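Side-chain contacts in AT-rich DNA-binding protein (Thermus thermophilus, PDB 2DT5), which probably represses transcription in response to the cellular NADH/NAD(+) redox state, binding DNA and NAD as a homodimer: residues V126-H129 with V130-P134; G89-G92 with S93-D97; L176-P179 with K180-V184; V3-A6 with A7-R10; L15-L18 with E19-A23. The protein carries 1 engineered substitution. One frame throughout, in Å; residues are numbered along the deposited sequence.

Interaction 1 of 5, residues V126-H129 with V130-P134; sequences VIEH and VDLLP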
loop_
_atom_site.group_PDB
_atom_site.type_symbol
_atom_site.label_atom_id
_atom_site.label_comp_id
_atom_site.label_asym_id
_atom_site.label_seq_id
_atom_site.Cartn_x
_atom_site.Cartn_y
_atom_site.Cartn_z
ATOM N N VAL B 126 21.916 -2.715 -17.739
ATOM C CA VAL B 126 21.569 -1.883 -18.871
ATOM C C VAL B 126 20.160 -2.271 -19.308
ATOM O O VAL B 126 19.764 -3.432 -19.205
ATOM C CB VAL B 126 22.578 -2.095 -20.016
ATOM C CG1 VAL B 126 22.483 -3.523 -20.532
ATOM C CG2 VAL B 126 22.320 -1.111 -21.123
ATOM N N ILE B 127 19.390 -1.290 -19.762
ATOM C CA ILE B 127 18.037 -1.551 -20.205
ATOM C C ILE B 127 18.067 -2.373 -21.486
ATOM O O ILE B 127 18.746 -2.009 -22.455
ATOM C CB ILE B 127 17.291 -0.239 -20.451
ATOM C CG1 ILE B 127 17.232 0.553 -19.144
ATOM C CG2 ILE B 127 15.869 -0.514 -20.970
ATOM C CD1 ILE B 127 16.548 1.886 -19.290
ATOM N N GLU B 128 17.349 -3.493 -21.485
ATOM C CA GLU B 128 17.298 -4.346 -22.666
ATOM C C GLU B 128 15.917 -4.276 -23.281
ATOM O O GLU B 128 14.961 -3.796 -22.653
ATOM C CB GLU B 128 17.640 -5.790 -22.308
ATOM C CG GLU B 128 18.993 -5.932 -21.645
ATOM C CD GLU B 128 19.317 -7.368 -21.304
ATOM O OE1 GLU B 128 20.031 -8.019 -22.095
ATOM O OE2 GLU B 128 18.843 -7.847 -20.252
ATOM N N HIS B 129 15.807 -4.754 -24.515
ATOM C CA HIS B 129 14.532 -4.722 -25.188
ATOM C C HIS B 129 13.632 -5.819 -24.635
ATOM O O HIS B 129 14.090 -6.925 -24.315
ATOM C CB HIS B 129 14.710 -4.873 -26.697
ATOM C CG HIS B 129 13.462 -4.580 -27.467
ATOM N ND1 HIS B 129 12.393 -5.450 -27.507
ATOM C CD2 HIS B 129 13.075 -3.481 -28.155
ATOM C CE1 HIS B 129 11.403 -4.894 -28.180
ATOM N NE2 HIS B 129 11.790 -3.699 -28.585
ATOM N N VAL B 130 12.353 -5.502 -24.502
ATOM C CA VAL B 130 11.413 -6.458 -23.956
ATOM C C VAL B 130 11.402 -7.778 -24.742
ATOM O O VAL B 130 10.950 -8.802 -24.228
ATOM C CB VAL B 130 9.999 -5.860 -23.898
ATOM C CG1 VAL B 130 9.417 -5.766 -25.285
ATOM C CG2 VAL B 130 9.125 -6.699 -22.997
ATOM N N ASP B 131 11.903 -7.760 -25.977
ATOM C CA ASP B 131 11.951 -8.984 -26.783
ATOM C C ASP B 131 12.890 -10.011 -26.170
ATOM O O ASP B 131 12.772 -11.202 -26.456
ATOM C CB ASP B 131 12.410 -8.704 -28.219
ATOM C CG ASP B 131 11.388 -7.933 -29.019
ATOM O OD1 ASP B 131 10.188 -8.003 -28.678
ATOM O OD2 ASP B 131 11.780 -7.266 -30.000
ATOM N N LEU B 132 13.813 -9.553 -25.325
ATOM C CA LEU B 132 14.775 -10.441 -24.670
ATOM C C LEU B 132 14.245 -11.251 -23.479
ATOM O O LEU B 132 14.936 -12.140 -22.982
ATOM C CB LEU B 132 15.994 -9.637 -24.221
ATOM C CG LEU B 132 17.003 -9.360 -25.333
ATOM C CD1 LEU B 132 18.002 -8.305 -24.899
ATOM C CD2 LEU B 132 17.709 -10.657 -25.673
ATOM N N LEU B 133 13.030 -10.953 -23.026
ATOM C CA LEU B 133 12.430 -11.665 -21.887
ATOM C C LEU B 133 12.523 -13.190 -21.957
ATOM O O LEU B 133 12.963 -13.845 -21.007
ATOM C CB LEU B 133 10.952 -11.295 -21.740
ATOM C CG LEU B 133 10.539 -9.965 -21.102
ATOM C CD1 LEU B 133 9.030 -9.928 -21.048
ATOM C CD2 LEU B 133 11.127 -9.836 -19.695
ATOM N N PRO B 134 12.101 -13.779 -23.084
ATOM C CA PRO B 134 12.175 -15.237 -23.164
ATOM C C PRO B 134 13.577 -15.810 -22.938
ATOM O O PRO B 134 13.727 -16.938 -22.485
ATOM C CB PRO B 134 11.598 -15.534 -24.554
ATOM C CG PRO B 134 11.904 -14.300 -25.334
ATOM C CD PRO B 134 11.634 -13.195 -24.353
#

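Interaction 2 of 5, residues G89-G92 with S93-D97; sequences GRLG and SALAD. With NAD (nicotinamide-adenine-dinucleotide), chain L.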
loop_
_atom_site.group_PDB
_atom_site.type_symbol
_atom_site.label_atom_id
_atom_site.label_comp_id
_atom_site.label_asym_id
_atom_site.label_seq_id
_atom_site.Cartn_x
_atom_site.Cartn_y
_atom_site.Cartn_z
ATOM N N GLY B 89 10.220 3.736 -17.590
ATOM C CA GLY B 89 9.893 5.133 -17.738
ATOM C C GLY B 89 10.206 5.802 -16.411
ATOM O O GLY B 89 11.144 5.410 -15.712
ATOM N N ARG B 90 9.418 6.803 -16.051
ATOM C CA ARG B 90 9.628 7.508 -14.800
ATOM C C ARG B 90 9.489 6.602 -13.568
ATOM O O ARG B 90 10.426 6.495 -12.775
ATOM C CB ARG B 90 8.679 8.704 -14.732
ATOM C CG ARG B 90 9.025 9.746 -15.815
ATOM C CD ARG B 90 7.961 10.828 -15.935
ATOM N NE ARG B 90 6.650 10.280 -16.262
ATOM C CZ ARG B 90 5.527 10.989 -16.244
ATOM N NH1 ARG B 90 5.577 12.274 -15.924
ATOM N NH2 ARG B 90 4.358 10.411 -16.491
ATOM N N LEU B 91 8.343 5.945 -13.400
ATOM C CA LEU B 91 8.161 5.067 -12.246
ATOM C C LEU B 91 9.178 3.921 -12.275
ATOM O O LEU B 91 9.826 3.624 -11.269
ATOM C CB LEU B 91 6.741 4.497 -12.216
ATOM C CG LEU B 91 6.453 3.474 -11.106
ATOM C CD1 LEU B 91 6.785 4.077 -9.743
ATOM C CD2 LEU B 91 4.968 3.050 -11.159
ATOM N N GLY B 92 9.334 3.298 -13.437
ATOM C CA GLY B 92 10.267 2.194 -13.553
ATOM C C GLY B 92 11.697 2.552 -13.166
ATOM O O GLY B 92 12.376 1.766 -12.500
ATOM N N SER B 93 12.155 3.732 -13.574
ATOM C CA SER B 93 13.519 4.165 -13.271
ATOM C C SER B 93 13.684 4.506 -11.791
ATOM O O SER B 93 14.749 4.291 -11.210
ATOM C CB SER B 93 13.900 5.368 -14.143
ATOM O OG SER B 93 13.872 5.011 -15.522
ATOM N N ALA B 94 12.637 5.052 -11.192
ATOM C CA ALA B 94 12.656 5.386 -9.770
ATOM C C ALA B 94 12.805 4.062 -8.997
ATOM O O ALA B 94 13.600 3.960 -8.067
ATOM C CB ALA B 94 11.347 6.095 -9.375
ATOM N N LEU B 95 12.047 3.049 -9.410
ATOM C CA LEU B 95 12.094 1.729 -8.784
ATOM C C LEU B 95 13.460 1.053 -8.897
ATOM O O LEU B 95 13.883 0.392 -7.961
ATOM C CB LEU B 95 11.026 0.815 -9.385
ATOM C CG LEU B 95 9.580 1.209 -9.050
ATOM C CD1 LEU B 95 8.611 0.260 -9.740
ATOM C CD2 LEU B 95 9.372 1.150 -7.548
ATOM N N ALA B 96 14.146 1.208 -10.031
ATOM C CA ALA B 96 15.459 0.600 -10.204
ATOM C C ALA B 96 16.439 1.191 -9.197
ATOM O O ALA B 96 17.417 0.532 -8.829
ATOM C CB ALA B 96 15.981 0.819 -11.633
ATOM N N ASP B 97 16.189 2.428 -8.767
ATOM C CA ASP B 97 17.050 3.075 -7.762
ATOM C C ASP B 97 16.513 3.002 -6.322
ATOM O O ASP B 97 17.157 3.512 -5.408
ATOM C CB ASP B 97 17.289 4.557 -8.085
ATOM C CG ASP B 97 18.214 4.758 -9.267
ATOM O OD1 ASP B 97 19.021 3.854 -9.536
ATOM O OD2 ASP B 97 18.150 5.827 -9.918
HETATM P PA NAD L . 5.995 6.598 -18.528
HETATM O O1A NAD L . 6.973 7.588 -17.981
HETATM O O2A NAD L . 5.173 6.957 -19.727
HETATM O O5B NAD L . 6.829 5.305 -18.787
HETATM C C5B NAD L . 6.255 4.095 -19.342
HETATM C C4B NAD L . 7.400 3.337 -19.965
HETATM O O4B NAD L . 6.776 2.114 -20.480
HETATM C C3B NAD L . 8.063 3.981 -21.245
HETATM O O3B NAD L . 9.506 4.088 -21.038
HETATM C C2B NAD L . 7.714 3.046 -22.400
HETATM O O2B NAD L . 8.602 2.970 -23.449
HETATM C C1B NAD L . 7.514 1.749 -21.620
HETATM N N9A NAD L . 6.699 0.779 -22.301
HETATM C C8A NAD L . 5.504 0.858 -23.032
HETATM N N7A NAD L . 5.097 -0.314 -23.484
HETATM C C5A NAD L . 5.997 -1.235 -23.084
HETATM C C6A NAD L . 6.098 -2.691 -23.266
HETATM N N6A NAD L . 5.206 -3.384 -23.937
HETATM N N1A NAD L . 7.217 -3.280 -22.671
HETATM C C2A NAD L . 8.170 -2.628 -21.972
HETATM N N3A NAD L . 8.116 -1.241 -21.773
HETATM C C4A NAD L . 7.017 -0.585 -22.350
HETATM O O3 NAD L . 4.970 6.180 -17.370
HETATM P PN NAD L . 5.051 6.332 -15.730
HETATM O O1N NAD L . 4.597 7.682 -15.347
HETATM O O2N NAD L . 6.421 5.879 -15.344
HETATM O O5D NAD L . 3.900 5.283 -15.296
HETATM C C5D NAD L . 4.074 3.856 -15.542
HETATM C C4D NAD L . 2.882 3.126 -15.050
HETATM O O4D NAD L . 2.751 3.351 -13.566
HETATM C C3D NAD L . 1.499 3.631 -15.641
HETATM O O3D NAD L . 0.617 2.510 -15.869
HETATM C C2D NAD L . 0.970 4.505 -14.520
HETATM O O2D NAD L . -0.391 4.774 -14.588
HETATM C C1D NAD L . 1.399 3.660 -13.268
HETATM N N1N NAD L . 1.218 4.441 -12.016
HETATM C C2N NAD L . 0.888 3.665 -10.871
HETATM C C3N NAD L . 1.023 4.115 -9.632
HETATM C C7N NAD L . 0.610 3.254 -8.476
HETATM O O7N NAD L . 0.514 3.792 -7.352
HETATM N N7N NAD L . 0.313 1.962 -8.701
HETATM C C4N NAD L . 1.576 5.510 -9.357
HETATM C C5N NAD L . 2.562 5.864 -10.454
HETATM C C6N NAD L . 2.129 5.574 -11.770
#

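Interaction 3 of 5, residues L176-P179 with K180-V184; sequences LEVP and KEVAV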
loop_
_atom_site.group_PDB
_atom_site.type_symbol
_atom_site.label_atom_id
_atom_site.label_comp_id
_atom_site.label_asym_id
_atom_site.label_seq_id
_atom_site.Cartn_x
_atom_site.Cartn_y
_atom_site.Cartn_z
ATOM N N LEU B 176 -5.140 -7.303 -14.723
ATOM C CA LEU B 176 -4.516 -8.169 -15.702
ATOM C C LEU B 176 -5.212 -9.513 -15.827
ATOM O O LEU B 176 -5.888 -9.972 -14.910
ATOM C CB LEU B 176 -3.049 -8.404 -15.337
ATOM C CG LEU B 176 -2.189 -7.149 -15.107
ATOM C CD1 LEU B 176 -0.796 -7.586 -14.711
ATOM C CD2 LEU B 176 -2.140 -6.283 -16.364
ATOM N N GLU B 177 -5.024 -10.126 -16.989
ATOM C CA GLU B 177 -5.566 -11.432 -17.317
ATOM C C GLU B 177 -4.358 -12.333 -17.406
ATOM O O GLU B 177 -3.540 -12.173 -18.311
ATOM C CB GLU B 177 -6.251 -11.397 -18.681
ATOM C CG GLU B 177 -7.523 -10.597 -18.718
ATOM C CD GLU B 177 -8.622 -11.260 -17.928
ATOM O OE1 GLU B 177 -8.510 -11.313 -16.685
ATOM O OE2 GLU B 177 -9.591 -11.744 -18.551
ATOM N N VAL B 178 -4.238 -13.271 -16.477
ATOM C CA VAL B 178 -3.102 -14.182 -16.480
ATOM C C VAL B 178 -3.556 -15.547 -15.957
ATOM O O VAL B 178 -4.512 -15.633 -15.193
ATOM C CB VAL B 178 -1.945 -13.648 -15.563
ATOM C CG1 VAL B 178 -1.587 -12.195 -15.926
ATOM C CG2 VAL B 178 -2.354 -13.743 -14.095
ATOM N N PRO B 179 -2.890 -16.631 -16.382
ATOM C CA PRO B 179 -3.283 -17.959 -15.899
ATOM C C PRO B 179 -3.132 -18.061 -14.381
ATOM O O PRO B 179 -2.247 -17.436 -13.789
ATOM C CB PRO B 179 -2.343 -18.900 -16.658
ATOM C CG PRO B 179 -1.162 -18.025 -17.025
ATOM C CD PRO B 179 -1.832 -16.735 -17.403
ATOM N N LYS B 180 -3.997 -18.845 -13.751
ATOM C CA LYS B 180 -3.959 -18.988 -12.309
ATOM C C LYS B 180 -2.594 -19.415 -11.772
ATOM O O LYS B 180 -2.315 -19.274 -10.586
ATOM C CB LYS B 180 -5.051 -19.959 -11.854
ATOM C CG LYS B 180 -5.116 -21.264 -12.632
ATOM C CD LYS B 180 -6.294 -22.128 -12.161
ATOM C CE LYS B 180 -6.424 -23.414 -12.979
ATOM N NZ LYS B 180 -6.763 -23.151 -14.413
ATOM N N GLU B 181 -1.736 -19.909 -12.654
ATOM C CA GLU B 181 -0.405 -20.353 -12.264
ATOM C C GLU B 181 0.525 -19.181 -11.934
ATOM O O GLU B 181 1.534 -19.358 -11.265
ATOM C CB GLU B 181 0.233 -21.175 -13.390
ATOM C CG GLU B 181 -0.488 -22.475 -13.746
ATOM C CD GLU B 181 -1.923 -22.255 -14.186
ATOM O OE1 GLU B 181 -2.144 -21.437 -15.104
ATOM O OE2 GLU B 181 -2.825 -22.906 -13.611
ATOM N N VAL B 182 0.180 -17.994 -12.416
ATOM C CA VAL B 182 0.992 -16.796 -12.200
ATOM C C VAL B 182 0.334 -15.880 -11.179
ATOM O O VAL B 182 -0.774 -15.397 -11.401
ATOM C CB VAL B 182 1.163 -16.022 -13.522
ATOM C CG1 VAL B 182 1.879 -14.706 -13.284
ATOM C CG2 VAL B 182 1.921 -16.886 -14.516
ATOM N N ALA B 183 1.014 -15.644 -10.061
ATOM C CA ALA B 183 0.467 -14.772 -9.023
ATOM C C ALA B 183 0.513 -13.307 -9.462
ATOM O O ALA B 183 1.399 -12.898 -10.220
ATOM C CB ALA B 183 1.245 -14.959 -7.719
ATOM N N VAL B 184 -0.453 -12.526 -8.996
ATOM C CA VAL B 184 -0.512 -11.112 -9.337
ATOM C C VAL B 184 -0.957 -10.288 -8.132
ATOM O O VAL B 184 -1.888 -10.663 -7.416
ATOM C CB VAL B 184 -1.504 -10.834 -10.512
ATOM C CG1 VAL B 184 -1.495 -9.349 -10.872
ATOM C CG2 VAL B 184 -1.115 -11.649 -11.735
#

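Interaction 4 of 5, residues V3-A6 with A7-R10; sequences VPEA and AISR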
loop_
_atom_site.group_PDB
_atom_site.type_symbol
_atom_site.label_atom_id
_atom_site.label_comp_id
_atom_site.label_asym_id
_atom_site.label_seq_id
_atom_site.Cartn_x
_atom_site.Cartn_y
_atom_site.Cartn_z
ATOM N N VAL B 3 -12.945 -8.365 -0.063
ATOM C CA VAL B 3 -11.793 -7.885 0.708
ATOM C C VAL B 3 -10.637 -8.780 0.245
ATOM O O VAL B 3 -10.802 -9.997 0.168
ATOM C CB VAL B 3 -11.986 -8.092 2.235
ATOM C CG1 VAL B 3 -10.707 -7.698 2.975
ATOM C CG2 VAL B 3 -13.172 -7.278 2.739
ATOM N N PRO B 4 -9.468 -8.198 -0.079
ATOM C CA PRO B 4 -8.358 -9.051 -0.523
ATOM C C PRO B 4 -7.894 -9.935 0.619
ATOM O O PRO B 4 -8.122 -9.617 1.791
ATOM C CB PRO B 4 -7.290 -8.046 -0.937
ATOM C CG PRO B 4 -7.506 -6.931 0.054
ATOM C CD PRO B 4 -9.027 -6.799 0.080
ATOM N N GLU B 5 -7.262 -11.049 0.275
ATOM C CA GLU B 5 -6.746 -11.976 1.276
ATOM C C GLU B 5 -5.886 -11.181 2.255
ATOM O O GLU B 5 -5.025 -10.403 1.834
ATOM C CB GLU B 5 -5.931 -13.061 0.586
ATOM C CG GLU B 5 -5.286 -14.073 1.512
ATOM C CD GLU B 5 -4.787 -15.269 0.733
ATOM O OE1 GLU B 5 -5.616 -16.160 0.449
ATOM O OE2 GLU B 5 -3.582 -15.304 0.385
ATOM N N ALA B 6 -6.116 -11.389 3.552
ATOM C CA ALA B 6 -5.419 -10.636 4.590
ATOM C C ALA B 6 -4.451 -11.376 5.505
ATOM O O ALA B 6 -3.583 -10.741 6.114
ATOM C CB ALA B 6 -6.449 -9.908 5.454
ATOM N N ALA B 7 -4.606 -12.694 5.620
ATOM C CA ALA B 7 -3.745 -13.482 6.494
ATOM C C ALA B 7 -2.274 -13.231 6.253
ATOM O O ALA B 7 -1.525 -13.012 7.205
ATOM C CB ALA B 7 -4.052 -14.987 6.350
ATOM N N ILE B 8 -1.844 -13.256 4.990
ATOM C CA ILE B 8 -0.432 -13.022 4.715
ATOM C C ILE B 8 -0.026 -11.589 5.074
ATOM O O ILE B 8 1.100 -11.347 5.525
ATOM C CB ILE B 8 -0.073 -13.331 3.250
ATOM C CG1 ILE B 8 -0.581 -14.727 2.874
ATOM C CG2 ILE B 8 1.442 -13.315 3.086
ATOM C CD1 ILE B 8 -0.051 -15.842 3.797
ATOM N N SER B 9 -0.942 -10.642 4.892
ATOM C CA SER B 9 -0.665 -9.242 5.250
ATOM C C SER B 9 -0.444 -9.170 6.765
ATOM O O SER B 9 0.434 -8.454 7.241
ATOM C CB SER B 9 -1.838 -8.336 4.837
ATOM O OG SER B 9 -1.957 -8.274 3.419
ATOM N N ARG B 10 -1.236 -9.917 7.528
ATOM C CA ARG B 10 -1.045 -9.917 8.977
ATOM C C ARG B 10 0.348 -10.453 9.349
ATOM O O ARG B 10 1.035 -9.886 10.202
ATOM C CB ARG B 10 -2.120 -10.755 9.657
ATOM C CG ARG B 10 -3.487 -10.085 9.675
ATOM C CD ARG B 10 -4.341 -10.634 10.826
ATOM N NE ARG B 10 -4.632 -12.060 10.691
ATOM C CZ ARG B 10 -5.471 -12.563 9.790
ATOM N NH1 ARG B 10 -6.104 -11.755 8.940
ATOM N NH2 ARG B 10 -5.691 -13.872 9.752
HETATM O O HOH W 1 -2.807 -11.528 2.943
HETATM O O HOH W 2 -4.273 -7.148 2.860
#

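Interaction 5 of 5, residues L15-L18 with E19-A23; sequences LRIL and EELEA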
loop_
_atom_site.group_PDB
_atom_site.type_symbol
_atom_site.label_atom_id
_atom_site.label_comp_id
_atom_site.label_asym_id
_atom_site.label_seq_id
_atom_site.Cartn_x
_atom_site.Cartn_y
_atom_site.Cartn_z
ATOM N N LEU B 15 5.874 -9.295 11.266
ATOM C CA LEU B 15 7.296 -9.273 10.982
ATOM C C LEU B 15 7.872 -7.863 11.138
ATOM O O LEU B 15 8.972 -7.698 11.690
ATOM C CB LEU B 15 7.566 -9.815 9.583
ATOM C CG LEU B 15 9.040 -9.832 9.187
ATOM C CD1 LEU B 15 9.821 -10.702 10.168
ATOM C CD2 LEU B 15 9.199 -10.350 7.753
ATOM N N ARG B 16 7.143 -6.851 10.662
ATOM C CA ARG B 16 7.605 -5.454 10.795
ATOM C C ARG B 16 7.742 -5.152 12.282
ATOM O O ARG B 16 8.767 -4.655 12.725
ATOM C CB ARG B 16 6.603 -4.448 10.178
ATOM C CG ARG B 16 6.397 -4.602 8.678
ATOM C CD ARG B 16 7.705 -4.982 8.005
ATOM N NE ARG B 16 7.531 -5.271 6.586
ATOM C CZ ARG B 16 8.424 -5.916 5.842
ATOM N NH1 ARG B 16 9.561 -6.353 6.379
ATOM N NH2 ARG B 16 8.186 -6.107 4.553
ATOM N N ILE B 17 6.689 -5.468 13.029
ATOM C CA ILE B 17 6.658 -5.264 14.472
ATOM C C ILE B 17 7.847 -5.950 15.149
ATOM O O ILE B 17 8.540 -5.345 15.965
ATOM C CB ILE B 17 5.374 -5.827 15.051
ATOM C CG1 ILE B 17 4.184 -5.004 14.546
ATOM C CG2 ILE B 17 5.442 -5.847 16.569
ATOM C CD1 ILE B 17 2.848 -5.604 14.893
ATOM N N LEU B 18 8.072 -7.216 14.806
ATOM C CA LEU B 18 9.177 -7.983 15.371
ATOM C C LEU B 18 10.526 -7.370 15.018
ATOM O O LEU B 18 11.461 -7.418 15.822
ATOM C CB LEU B 18 9.141 -9.442 14.868
ATOM C CG LEU B 18 8.019 -10.363 15.365
ATOM C CD1 LEU B 18 7.971 -11.638 14.510
ATOM C CD2 LEU B 18 8.251 -10.691 16.847
ATOM N N GLU B 19 10.632 -6.819 13.808
ATOM C CA GLU B 19 11.872 -6.195 13.367
ATOM C C GLU B 19 12.142 -4.986 14.250
ATOM O O GLU B 19 13.292 -4.711 14.592
ATOM C CB GLU B 19 11.773 -5.723 11.909
ATOM C CG GLU B 19 11.575 -6.821 10.873
ATOM C CD GLU B 19 11.296 -6.259 9.476
ATOM O OE1 GLU B 19 10.406 -5.386 9.343
ATOM O OE2 GLU B 19 11.961 -6.693 8.510
ATOM N N GLU B 20 11.081 -4.265 14.616
ATOM C CA GLU B 20 11.252 -3.087 15.457
ATOM C C GLU B 20 11.381 -3.456 16.931
ATOM O O GLU B 20 12.091 -2.788 17.672
ATOM C CB GLU B 20 10.130 -2.054 15.219
ATOM C CG GLU B 20 8.713 -2.596 15.054
ATOM C CD GLU B 20 7.702 -1.504 14.638
ATOM O OE1 GLU B 20 7.933 -0.835 13.603
ATOM O OE2 GLU B 20 6.676 -1.320 15.344
ATOM N N LEU B 21 10.709 -4.520 17.357
ATOM C CA LEU B 21 10.846 -4.956 18.738
ATOM C C LEU B 21 12.303 -5.379 18.901
ATOM O O LEU B 21 12.933 -5.102 19.919
ATOM C CB LEU B 21 9.934 -6.147 19.032
ATOM C CG LEU B 21 8.482 -5.835 19.394
ATOM C CD1 LEU B 21 7.716 -7.125 19.593
ATOM C CD2 LEU B 21 8.448 -5.014 20.673
ATOM N N GLU B 22 12.835 -6.039 17.878
ATOM C CA GLU B 22 14.217 -6.495 17.907
ATOM C C GLU B 22 15.164 -5.301 17.891
ATOM O O GLU B 22 16.241 -5.342 18.485
ATOM C CB GLU B 22 14.522 -7.396 16.703
ATOM C CG GLU B 22 15.919 -8.023 16.741
ATOM C CD GLU B 22 16.258 -8.816 15.486
ATOM O OE1 GLU B 22 16.391 -8.202 14.406
ATOM O OE2 GLU B 22 16.393 -10.058 15.575
ATOM N N ALA B 23 14.768 -4.239 17.198
ATOM C CA ALA B 23 15.604 -3.051 17.130
ATOM C C ALA B 23 15.646 -2.402 18.512
ATOM O O ALA B 23 16.649 -1.806 18.900
ATOM C CB ALA B 23 15.044 -2.073 16.099
HETATM O O HOH W 3 10.120 -2.813 11.313
#

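Interaction 1 of 5, residues V126-H129 with V130-P134
With chi1 at -169°, His129 places CG beside its own carbonyl carbon, and the ring reaches forward to Asp131. Asp131 has its CG next to its backbone N, at chi1 -69°. The two side chains therefore lie alongside each other and point the same way, with their planes tilted by 39°. The backbone N of Asp131 donates to His129 ND1 at 2.8 Å, from the edge of the ring and close to its plane. Asp131 OD2 comes within 3.0 Å of the ring carbon CE1 of His129. Across the ring plane from that oxygen, Val130 CG1 is 3.6 Å from CE1 of His129, and Val130 also touches the bound NAD. The main chain closes the turn: Leu132 N donates to His129 O at 2.8 Å. Further out, Leu132 CD1 meets Glu128 CB at 3.6 Å, the two chains crossing at about a right angle. The carboxylate of Glu128 pairs with Arg136. With an alanine in place of this histidine, the Asp131 amide would probably lose its ring acceptor and Val130 CG1 one packing surface. The contact marks where strand 125-129 passes into the 3-10 segment 130-134. Because ND1 accepts a hydrogen bond here, a neutral ring would be expected to carry its proton on NE2. The nearby carboxylate would tend to stabilise positive charge on the ring, but protonating ND1 would cost it this bond.

Interaction 2 of 5, residues G89-G92 with S93-D97
Ser93, Gly92 and Leu91 carry most of this contact within helix 90-96. Ser93 grips Gly89 O twice: OG donates at 2.8 Å to Gly89 O, and Ser93 N donates from the opposite face of that carbonyl plane. The hydroxyl gets there because OG stands beside its own backbone N (chi1 -62°). Gly92 O accepts from Ala96 N at 3.1 Å. Leu91 CD1 packs on Leu95 CG at 4.1 Å, the two leucines crossing obliquely. Leu91 N also donates to NAD O2N at 2.7 Å, while Leu91 CD2 lies beside the ribose atom O4D of NAD. Arg90 binds NAD O1A through NE at 3.2 Å, as well as through its backbone N. Its NH2 forms a salt bridge with Asp97 of the second subunit. A leucine in place of this arginine would probably leave the diphosphate short of positive charge and that aspartate without its mate. Gly89 has its CA against NAD O5B. This is the glycine-rich turn and helix start of a Rossmann beta-alpha-beta unit.

Interaction 3 of 5, residues L176-P179 with K180-V184
The flat carboxylate of Glu181 meets Pro179 through one oxygen, OE1, which comes within 3.0 Å of Pro179 CB. The glutamate is bent at chi2 (59°), which folds its end back, and the two side chains cross at about a right angle. The other flat group is the Pro179 carbonyl. Val182 N donates to Pro179 O at 2.8 Å, and it sits above the carbonyl plane, 39° out of it. This bond closes a type I beta turn from Pro179 to Val182. Beside the turn, the proline ring and the Val182 side chain lie side by side and point the same way, with Pro179 CG 4.1 Å from Val182 CG2. Past the turn the chain doubles back, and its apolar groups face one another. Val178 CG2 presses on Val184 CG2 at 3.4 Å, tighter than usual for two methyl groups. The same methyl of Val178 lies 3.5 Å from Val182 O. Further along, Leu176 CD1 reaches Val184 CG1 at 4.3 Å. Leu176 also packs on Ala153 and Ala157 of helix 150-163, and Pro179 on Val161 of that helix. Ala183 packs on Leu196 of the second subunit. The contact lies away from the NAD pocket. It is a tight turn that leads into strand 183-186, the outermost strand on one side of the Rossmann-fold sheet within this chain.

Interaction 4 of 5, residues V3-A6 with A7-R10
Glu5 and Ile8 meet at a slant, with Glu5 OE2 3.9 Å from Ile8 CG1. The other oxygen of Glu5, OE1, takes a hydrogen bond from the backbone N of Glu207 of the second subunit. Arg10 is bent at chi3 (-63°), which brings one face of the guanidinium over Ala7 CA, offset toward the rim. NH1 of Arg10 comes 4.0 Å from Ala6 CB, while its NE pairs with Asp48. Ser9 points toward the preceding loop, and its CB lies 3.2 Å from Ala6 O. Arg10 N donates to Ala6 O at 2.9 Å, an i to i+4 helical bond across this junction. One water links the two segments, donating to Glu5 O at 2.7 Å and accepting from Ser9 N at 2.8 Å. Glu207 of the second subunit also accepts from Ala6 N and Ala7 N. Amides at and just before the helix start are thus satisfied by water and by a carboxylate of the partner chain, whose negative charge would probably suit the helix dipole.

Interaction 5 of 5, residues L15-L18 with E19-A23
Arg16 and Glu19 form a salt bridge, one turn apart on helix 7-23. Their side chains run side by side and point the same way. Arg16 NH1 lies 3.2 Å from Glu19 OE2 and equally far from OE1, so one nitrogen faces both oxygens; both hydrogen bonds are weak. The carboxylate stands at the guanidinium edge, the planes 27° apart. The bend at chi2 of Arg16 (-36°) helps turn its chain along the glutamate. A water joins the pair to the backbone, donating to Arg16 O at 2.7 Å and to Glu19 OE1 at 3.3 Å. The apolar contact is Ile17 CG2 on Leu21 CD1 at 4.0 Å, again side by side. Main-chain bonds hold the turns: Leu21 N donates to Ile17 O at 2.7 Å, and Glu22 N to Leu18 O at 2.8 Å. In the predicted helix-turn-helix region, Ile17 and Leu21 pack on Leu34 of helix 31-37. Leu18 packs on Leu67 and Leu71 of helix 64-75, where Lys68 pairs with Glu22.

How the interactions relate
The contacts fall into two parts of the chain. Interactions 4 and 5 both use helix 7-23 of the probable DNA-binding N-terminal region, their centres about 19 Å apart. Interactions 1 and 2 belong to the NAD-binding Rossmann domain, about 16 Å apart between centres, and both touch NAD: interaction 2 at the diphosphate, interaction 1 through Val130. Interactions 1 and 3 reach the same sheet, though their nearest atoms are about 12 Å apart. Interaction 3 stays about 9 Å from NAD, measured from the Leu176 side chain. Interactions 1 and 5 lie on opposite sides of the chain's centre, about 38 Å apart between centres. Interactions 2, 3 and 4 touch the second subunit, as does Arg16 of interaction 5.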